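Local coordinates for protein cyclopropane mycolic acid synthase 1 (Mycobacterium tuberculosis, PDB 1KPH) that converts a double bond at the distal position of an alpha mycolic acid into a cyclopropane ring, using a methylene group transferred from S-adenosyl-L-methionine, at residues K193-V196 against T197-P201; N101-Q104 against Q105-N109. All blocks are in the same frame, centred on the assembly; numbering follows the deposited sequence.

Interaction 1 of 2, residues K193-V196 against T197-P201. With 10A (didecyl-dimethyl-ammonium), chain G.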
loop_
_atom_site.group_PDB
_atom_site.type_symbol
_atom_site.label_atom_id
_atom_site.label_comp_id
_atom_site.label_asym_id
_atom_site.label_seq_id
_atom_site.Cartn_x
_atom_site.Cartn_y
_atom_site.Cartn_z
ATOM N N LYS A 193 17.670 -7.337 -3.109
ATOM C CA LYS A 193 17.734 -8.768 -2.847
ATOM C C LYS A 193 17.372 -8.990 -1.382
ATOM O O LYS A 193 16.578 -9.871 -1.047
ATOM C CB LYS A 193 19.147 -9.289 -3.150
ATOM C CG LYS A 193 19.374 -10.770 -2.868
ATOM C CD LYS A 193 19.829 -11.009 -1.433
ATOM C CE LYS A 193 20.081 -12.490 -1.185
ATOM N NZ LYS A 193 20.688 -12.748 0.151
ATOM N N PHE A 194 17.953 -8.168 -0.514
ATOM C CA PHE A 194 17.689 -8.251 0.913
ATOM C C PHE A 194 16.199 -8.082 1.231
ATOM O O PHE A 194 15.632 -8.828 2.035
ATOM C CB PHE A 194 18.479 -7.173 1.654
ATOM C CG PHE A 194 17.961 -6.896 3.031
ATOM C CD1 PHE A 194 18.048 -7.864 4.029
ATOM C CD2 PHE A 194 17.356 -5.677 3.327
ATOM C CE1 PHE A 194 17.542 -7.626 5.301
ATOM C CE2 PHE A 194 16.845 -5.429 4.599
ATOM C CZ PHE A 194 16.939 -6.404 5.587
ATOM N N ILE A 195 15.575 -7.088 0.606
ATOM C CA ILE A 195 14.160 -6.818 0.829
ATOM C C ILE A 195 13.276 -7.991 0.417
ATOM O O ILE A 195 12.433 -8.440 1.192
ATOM C CB ILE A 195 13.706 -5.555 0.057
ATOM C CG1 ILE A 195 14.410 -4.318 0.622
ATOM C CG2 ILE A 195 12.197 -5.398 0.160
ATOM C CD1 ILE A 195 14.121 -4.061 2.088
ATOM N N VAL A 196 13.472 -8.482 -0.803
ATOM C CA VAL A 196 12.683 -9.596 -1.319
ATOM C C VAL A 196 12.907 -10.891 -0.554
ATOM O O VAL A 196 11.996 -11.708 -0.426
ATOM C CB VAL A 196 13.005 -9.876 -2.800
ATOM C CG1 VAL A 196 12.230 -11.106 -3.282
ATOM C CG2 VAL A 196 12.656 -8.668 -3.641
ATOM N N THR A 197 14.119 -11.080 -0.049
ATOM C CA THR A 197 14.442 -12.302 0.670
ATOM C C THR A 197 14.067 -12.310 2.150
ATOM O O THR A 197 13.554 -13.307 2.651
ATOM C CB THR A 197 15.949 -12.632 0.534
ATOM O OG1 THR A 197 16.727 -11.562 1.084
ATOM C CG2 THR A 197 16.325 -12.809 -0.928
ATOM N N GLU A 198 14.300 -11.204 2.846
ATOM C CA GLU A 198 14.007 -11.149 4.276
ATOM C C GLU A 198 12.843 -10.272 4.739
ATOM O O GLU A 198 12.428 -10.370 5.896
ATOM C CB GLU A 198 15.269 -10.732 5.039
ATOM C CG GLU A 198 16.400 -11.738 4.945
ATOM C CD GLU A 198 17.672 -11.251 5.603
ATOM O OE1 GLU A 198 17.627 -10.880 6.796
ATOM O OE2 GLU A 198 18.723 -11.243 4.923
ATOM N N ILE A 199 12.316 -9.421 3.865
ATOM C CA ILE A 199 11.215 -8.540 4.261
ATOM C C ILE A 199 9.916 -8.830 3.510
ATOM O O ILE A 199 8.886 -9.125 4.121
ATOM C CB ILE A 199 11.582 -7.051 4.039
ATOM C CG1 ILE A 199 12.946 -6.745 4.666
ATOM C CG2 ILE A 199 10.512 -6.151 4.659
ATOM C CD1 ILE A 199 13.016 -6.971 6.155
ATOM N N PHE A 200 9.961 -8.742 2.186
ATOM C CA PHE A 200 8.773 -8.993 1.388
ATOM C C PHE A 200 8.955 -10.124 0.384
ATOM O O PHE A 200 9.224 -9.884 -0.795
ATOM C CB PHE A 200 8.352 -7.722 0.650
ATOM C CG PHE A 200 8.016 -6.575 1.562
ATOM C CD1 PHE A 200 8.845 -5.460 1.633
ATOM C CD2 PHE A 200 6.870 -6.610 2.350
ATOM C CE1 PHE A 200 8.538 -4.394 2.477
ATOM C CE2 PHE A 200 6.556 -5.549 3.197
ATOM C CZ PHE A 200 7.393 -4.439 3.259
ATOM N N PRO A 201 8.820 -11.376 0.845
ATOM C CA PRO A 201 8.969 -12.523 -0.053
ATOM C C PRO A 201 7.976 -12.391 -1.205
ATOM O O PRO A 201 6.789 -12.144 -0.981
ATOM C CB PRO A 201 8.638 -13.711 0.849
ATOM C CG PRO A 201 9.090 -13.243 2.194
ATOM C CD PRO A 201 8.596 -11.822 2.231
HETATM C C1 10A G . 12.769 -4.841 -6.075
HETATM C C2 10A G . 11.844 -5.698 -5.203
HETATM C C3 10A G . 10.801 -4.811 -4.513
HETATM C C4 10A G . 9.815 -5.539 -3.587
HETATM C C5 10A G . 8.875 -4.475 -3.002
HETATM C C6 10A G . 7.842 -4.985 -1.986
HETATM C C7 10A G . 7.081 -3.730 -1.533
HETATM C C8 10A G . 6.089 -3.948 -0.387
HETATM C C9 10A G . 5.477 -2.578 -0.023
HETATM C C10 10A G . 4.641 -2.694 1.251
HETATM N N1 10A G . 4.089 -1.464 1.991
HETATM C C11 10A G . 3.416 -1.994 3.240
HETATM C C12 10A G . 3.021 -0.768 1.185
HETATM C C13 10A G . 5.105 -0.374 2.369
HETATM C C14 10A G . 6.380 -0.666 3.221
HETATM C C15 10A G . 7.477 0.426 3.220
HETATM C C16 10A G . 8.176 0.790 1.889
HETATM C C17 10A G . 9.015 -0.359 1.296
HETATM C C18 10A G . 9.726 0.028 -0.007
HETATM C C19 10A G . 10.551 -1.153 -0.537
HETATM C C20 10A G . 11.295 -0.725 -1.812
HETATM C C21 10A G . 12.167 -1.856 -2.360
HETATM C C22 10A G . 12.893 -1.351 -3.607
#

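Interaction 2 of 2, residues N101-Q104 against Q105-N109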
loop_
_atom_site.group_PDB
_atom_site.type_symbol
_atom_site.label_atom_id
_atom_site.label_comp_id
_atom_site.label_asym_id
_atom_site.label_seq_id
_atom_site.Cartn_x
_atom_site.Cartn_y
_atom_site.Cartn_z
ATOM N N ASN A 101 -8.729 -10.174 10.860
ATOM C CA ASN A 101 -9.323 -10.234 12.192
ATOM C C ASN A 101 -9.463 -8.843 12.806
ATOM O O ASN A 101 -10.506 -8.508 13.372
ATOM C CB ASN A 101 -8.479 -11.120 13.113
ATOM C CG ASN A 101 -8.534 -12.585 12.724
ATOM O OD1 ASN A 101 -7.834 -13.420 13.302
ATOM N ND2 ASN A 101 -9.368 -12.908 11.737
ATOM N N HIS A 102 -8.412 -8.036 12.693
ATOM C CA HIS A 102 -8.428 -6.682 13.235
ATOM C C HIS A 102 -9.548 -5.845 12.615
ATOM O O HIS A 102 -10.342 -5.223 13.324
ATOM C CB HIS A 102 -7.085 -5.995 12.974
ATOM C CG HIS A 102 -7.009 -4.602 13.514
ATOM N ND1 HIS A 102 -6.809 -4.332 14.851
ATOM C CD2 HIS A 102 -7.141 -3.402 12.903
ATOM C CE1 HIS A 102 -6.820 -3.025 15.040
ATOM N NE2 HIS A 102 -7.021 -2.438 13.873
ATOM N N VAL A 103 -9.608 -5.830 11.290
ATOM C CA VAL A 103 -10.633 -5.065 10.591
ATOM C C VAL A 103 -12.022 -5.632 10.877
ATOM O O VAL A 103 -13.012 -4.896 10.892
ATOM C CB VAL A 103 -10.379 -5.061 9.068
ATOM C CG1 VAL A 103 -11.469 -4.286 8.357
ATOM C CG2 VAL A 103 -9.025 -4.434 8.778
ATOM N N GLN A 104 -12.095 -6.941 11.106
ATOM C CA GLN A 104 -13.373 -7.575 11.402
ATOM C C GLN A 104 -13.933 -7.013 12.706
ATOM O O GLN A 104 -15.149 -6.928 12.879
ATOM C CB GLN A 104 -13.216 -9.095 11.508
ATOM C CG GLN A 104 -14.506 -9.815 11.881
ATOM C CD GLN A 104 -15.649 -9.500 10.930
ATOM O OE1 GLN A 104 -15.567 -9.766 9.729
ATOM N NE2 GLN A 104 -16.726 -8.928 11.466
ATOM N N GLN A 105 -13.052 -6.630 13.625
ATOM C CA GLN A 105 -13.509 -6.060 14.888
ATOM C C GLN A 105 -13.955 -4.619 14.687
ATOM O O GLN A 105 -14.932 -4.174 15.294
ATOM C CB GLN A 105 -12.415 -6.137 15.952
ATOM C CG GLN A 105 -12.277 -7.526 16.559
ATOM C CD GLN A 105 -13.597 -8.042 17.113
ATOM O OE1 GLN A 105 -14.161 -7.471 18.052
ATOM N NE2 GLN A 105 -14.102 -9.122 16.523
ATOM N N LEU A 106 -13.244 -3.890 13.833
ATOM C CA LEU A 106 -13.614 -2.508 13.546
ATOM C C LEU A 106 -15.037 -2.522 12.977
ATOM O O LEU A 106 -15.891 -1.737 13.389
ATOM C CB LEU A 106 -12.649 -1.891 12.527
ATOM C CG LEU A 106 -11.180 -1.716 12.929
ATOM C CD1 LEU A 106 -10.417 -1.091 11.765
ATOM C CD2 LEU A 106 -11.065 -0.831 14.170
ATOM N N VAL A 107 -15.279 -3.427 12.031
ATOM C CA VAL A 107 -16.591 -3.566 11.413
ATOM C C VAL A 107 -17.643 -3.924 12.460
ATOM O O VAL A 107 -18.699 -3.298 12.535
ATOM C CB VAL A 107 -16.584 -4.671 10.326
ATOM C CG1 VAL A 107 -18.013 -5.039 9.939
ATOM C CG2 VAL A 107 -15.821 -4.187 9.099
ATOM N N ALA A 108 -17.344 -4.934 13.267
ATOM C CA ALA A 108 -18.263 -5.393 14.302
ATOM C C ALA A 108 -18.614 -4.311 15.324
ATOM O O ALA A 108 -19.736 -4.262 15.818
ATOM C CB ALA A 108 -17.672 -6.604 15.013
ATOM N N ASN A 109 -17.659 -3.441 15.635
ATOM C CA ASN A 109 -17.892 -2.392 16.619
ATOM C C ASN A 109 -18.339 -1.039 16.067
ATOM O O ASN A 109 -18.657 -0.133 16.835
ATOM C CB ASN A 109 -16.638 -2.202 17.472
ATOM C CG ASN A 109 -16.325 -3.420 18.316
ATOM O OD1 ASN A 109 -17.153 -3.866 19.114
ATOM N ND2 ASN A 109 -15.127 -3.967 18.146
#

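Interaction 1 of 2, residues K193-V196 against T197-P201
Ile195 O takes two backbone N-H groups toward the C-terminal end of helix 186-199, beside the pocket of the bound didecyl-dimethyl-ammonium. Ile199 N is 2.8 Å from Ile195 O, the ordinary i to i+4 bond, and Phe200 N is 2.7 Å from Ile195 O, closing a wider pi-type turn. The two donors come from opposite faces of the carbonyl plane, and the Phe200 bond is the straighter, 165° at its hydrogen. The two preceding carbonyls keep the usual i to i+4 partners: Thr197 N bonds to Lys193 O and Glu198 N to Phe194 O. The Thr197 hydroxyl, set between backbone N and carbonyl carbon by a chi1 of 60°, folds back onto the helix: OG1 is 2.7 Å from Lys193 O and 3.1 Å from Phe194 O, and its single proton could serve either. Pro201 has no N-H to give, but its CA-H points at Val196 O. The Glu198 carboxylate stands nearly perpendicular to the Phe194 ring, with OE2 at the ring edge; Lys264 makes a cation-pi contact with the same ring. Ile195 comes close to Cys269, the probable active-site residue, and Tyr265 of helix 256-275 touches Ile195, Ile199 and Phe200. Phe200, lining the pocket with Val196, has Ile195 CG2 at its edge and Ile199 CG2 over one face, while the ligand's C8 lies over the centre of the opposite face, 3.7 Å from Phe200 CD1.

Interaction 2 of 2, residues N101-Q104 against Q105-N109
His102 and Leu106 meet one turn apart on helix 97-109, the connecting helix of a beta-alpha-beta unit between strands 89-93 and 116-119 in the Rossmann-type methyltransferase fold. The backbone bonds come first. They follow the alpha-helical i to i+4 pattern: Gln105 N to Asn101 O, Leu106 N to His102 O, Val107 N to Val103 O and Ala108 N to Gln104 O. The straightest is Val107 N to Val103 O, 2.9 Å long with 168° at the hydrogen. Gln105 N is held less squarely; at 3.2 Å from Asn101 O its hydrogen angle is 137°, and it makes a second, weak bond to His102 O. That oxygen therefore receives Leu106 N as well as a share of Gln105 N. At the C-terminal end, Asn109 N bonds to Gln105 O at 2.8 Å. The apolar contacts are looser. Val103 CG1 is 4.4 Å from Val107 CG2; Val103 also touches Met79 of helix 77-86 and Val118 of strand 116-119, while Leu106 rests on Met80. The aromatic contact is T-shaped, His102 against Trp75, a residue that by similarity belongs to the S-adenosyl-L-methionine site. The imidazole swings away from its own backbone N (chi1 -179°), to where Leu106 CD1 approaches it obliquely, 4.2 Å from His102 CD2.

Overall arrangement
From the N terminus, strand 89-93 leads into helix 97-109, where interaction 2 spans adjoining turns before the chain enters strand 116-119. Interaction 1 comes later, after strand 163-171, toward the C-terminal end of helix 186-199. Each contact closes only a turn or so of helix; they lie in series, neither nesting nor crossing. The centres of interactions 1 and 2 are about 30 Å apart, their nearest atoms about 17 Å. Interaction 2 belongs to the cofactor-binding core, beside outermost strand 116-119. Interaction 1 borders the didecyl-dimethyl-ammonium pocket, probably the lipid side, where helix 186-199 meets helices 9-16 and 256-275. Bound S-adenosyl-L-homocysteine lies about 7 Å from the Phe200 side chain and about 8 Å from that of Val103.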